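PDB 2WKX: N-acetylmuramoyl-L-alanine amidase AmiD from Escherichia coli, which hydrolyses the amide link between N-acetylmuramoyl groups and L-amino acid residues in cell-wall glycopeptides, using one zinc ion per subunit. Local coordinates for residues L32-T37 / I101-E106. Numbering follows the deposited sequence.
Sequences LVIHYT and IGIELE. With ZN (zinc ion), chain B.
Glu104 lays its carboxylate against the flank of His35, with OE1 3.3 Å from His35 CB and the carboxylate and imidazole planes 22° apart. The chain of Glu104 bends at chi2 (-87°), which brings the acid closer to strand 32-36. OE2 stays 4.1 Å from His35 ND1, and that nitrogen is already spent on the zinc ion at 2.1 Å. His84 ND1 hydrogen-bonds to His35 NE2, so both ring nitrogens of His35 are engaged, while the carbonyl oxygen of Ile103 lies in the ring plane at its edge. His151 and Asp161 also bind the metal.

Strands 32-36 and 101-105 run parallel in the amidase sheet, where strand 100-105 lies between 57-59 and 31-36, and 148-150 lies on the far side of 31-36. Five backbone hydrogen bonds join the segments, from the nearly straight Ile103 N to Val33 O (178° at the hydrogen) to the more bent Thr37 N to Leu105 O. On the face away from the metal, Leu32 CD1 reaches across to Ile103 CD1 at 3.7 Å. Further along, CG2 of Ile34 packs on Leu105 CD1 at 3.6 Å, and helix 124-141 covers Ile101, Ile103 and Leu105.

Where strand 32-36 ends, the methyl CG2 of Thr37 sits 3.4 Å from Glu104 OE1. Water 1 donates to both Tyr36 O and Glu104 OE2, tying the acid to the backbone of a residue assigned to substrate binding. With a glutamine in place of Glu104 the carboxylate is gone, and the site would probably lose its proton acceptor, with the water that bridges to Tyr36 O less firmly held. The parallel register, which pairs His35 with Glu104 on one face of the sheet, sets a zinc ligand and the catalytic proton acceptor side by side, consistent with hydrolysis in which metal and general base work together on the amide.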
# COMPACT_ATOMS: atom_id res chain seq x y z
N LEU A 32 5.72 7.06 -8.84
CA LEU A 32 5.43 8.46 -9.14
C LEU A 32 4.44 8.46 -10.30
O LEU A 32 4.76 7.94 -11.39
CB LEU A 32 6.72 9.19 -9.57
CG LEU A 32 6.63 10.69 -9.91
CD1 LEU A 32 6.03 11.51 -8.74
CD2 LEU A 32 8.04 11.23 -10.30
N VAL A 33 3.27 9.05 -10.08
CA VAL A 33 2.19 9.00 -11.10
C VAL A 33 2.04 10.38 -11.72
O VAL A 33 1.91 11.41 -11.00
CB VAL A 33 0.83 8.52 -10.53
CG1 VAL A 33 -0.21 8.40 -11.67
CG2 VAL A 33 0.96 7.18 -9.73
N ILE A 34 2.04 10.42 -13.06
CA ILE A 34 1.86 11.66 -13.81
C ILE A 34 0.43 11.74 -14.36
O ILE A 34 -0.09 10.76 -14.95
CB ILE A 34 2.91 11.80 -14.99
CG1 ILE A 34 4.34 11.51 -14.51
CG2 ILE A 34 2.79 13.18 -15.72
CD1 ILE A 34 4.87 12.47 -13.37
N HIS A 35 -0.18 12.90 -14.17
CA HIS A 35 -1.57 13.19 -14.56
C HIS A 35 -1.63 14.46 -15.41
O HIS A 35 -0.72 15.31 -15.37
CB HIS A 35 -2.45 13.49 -13.32
CG HIS A 35 -2.47 12.40 -12.29
ND1 HIS A 35 -3.45 11.43 -12.27
CD2 HIS A 35 -1.68 12.16 -11.21
CE1 HIS A 35 -3.23 10.61 -11.25
NE2 HIS A 35 -2.17 11.04 -10.58
N TYR A 36 -2.71 14.61 -16.18
CA TYR A 36 -3.13 15.97 -16.58
C TYR A 36 -4.43 16.35 -15.87
O TYR A 36 -5.23 15.48 -15.45
CB TYR A 36 -3.22 16.18 -18.11
CG TYR A 36 -4.08 15.21 -18.92
CD1 TYR A 36 -5.44 15.02 -18.65
CD2 TYR A 36 -3.52 14.53 -20.00
CE1 TYR A 36 -6.23 14.12 -19.41
CE2 TYR A 36 -4.30 13.64 -20.79
CZ TYR A 36 -5.65 13.44 -20.48
OH TYR A 36 -6.40 12.56 -21.21
N THR A 37 -4.66 17.65 -15.74
CA THR A 37 -5.81 18.14 -14.98
C THR A 37 -7.08 18.21 -15.83
O THR A 37 -8.19 18.23 -15.28
CB THR A 37 -5.56 19.58 -14.44
OG1 THR A 37 -5.32 20.47 -15.53
CG2 THR A 37 -4.35 19.65 -13.47
N ILE A 101 3.38 9.11 -5.08
CA ILE A 101 3.25 10.57 -5.15
C ILE A 101 2.56 10.90 -6.49
O ILE A 101 2.86 10.29 -7.54
CB ILE A 101 4.64 11.26 -5.02
CG1 ILE A 101 5.14 11.15 -3.55
CG2 ILE A 101 4.58 12.73 -5.49
CD1 ILE A 101 6.55 11.65 -3.35
N GLY A 102 1.62 11.84 -6.46
CA GLY A 102 0.86 12.19 -7.66
C GLY A 102 1.24 13.61 -8.07
O GLY A 102 1.16 14.54 -7.24
N ILE A 103 1.65 13.77 -9.33
CA ILE A 103 1.93 15.10 -9.92
C ILE A 103 0.86 15.42 -10.97
O ILE A 103 0.68 14.66 -11.94
CB ILE A 103 3.35 15.22 -10.54
CG1 ILE A 103 4.44 15.09 -9.46
CG2 ILE A 103 3.50 16.58 -11.29
CD1 ILE A 103 5.90 15.03 -10.02
N GLU A 104 0.15 16.53 -10.76
CA GLU A 104 -0.83 17.01 -11.76
C GLU A 104 -0.20 18.09 -12.64
O GLU A 104 0.37 19.09 -12.13
CB GLU A 104 -2.09 17.56 -11.08
CG GLU A 104 -3.04 16.47 -10.54
CD GLU A 104 -4.04 15.96 -11.58
OE1 GLU A 104 -3.98 16.35 -12.76
OE2 GLU A 104 -4.90 15.13 -11.24
N LEU A 105 -0.31 17.88 -13.95
CA LEU A 105 0.13 18.84 -14.94
C LEU A 105 -1.07 19.58 -15.52
O LEU A 105 -1.96 18.96 -16.10
CB LEU A 105 0.93 18.14 -16.06
CG LEU A 105 2.11 17.28 -15.57
CD1 LEU A 105 2.75 16.61 -16.78
CD2 LEU A 105 3.15 18.11 -14.81
N GLU A 106 -1.11 20.91 -15.37
CA GLU A 106 -2.16 21.66 -16.04
C GLU A 106 -2.02 21.45 -17.56
O GLU A 106 -1.03 21.87 -18.18
CB GLU A 106 -2.06 23.16 -15.71
CG GLU A 106 -3.17 23.95 -16.42
CD GLU A 106 -2.88 25.44 -16.51
OE1 GLU A 106 -3.67 26.13 -17.17
OE2 GLU A 106 -1.87 25.89 -15.93
ZN ZN B . -5.03 11.19 -13.68
O HOH W 1 -6.98 15.08 -13.19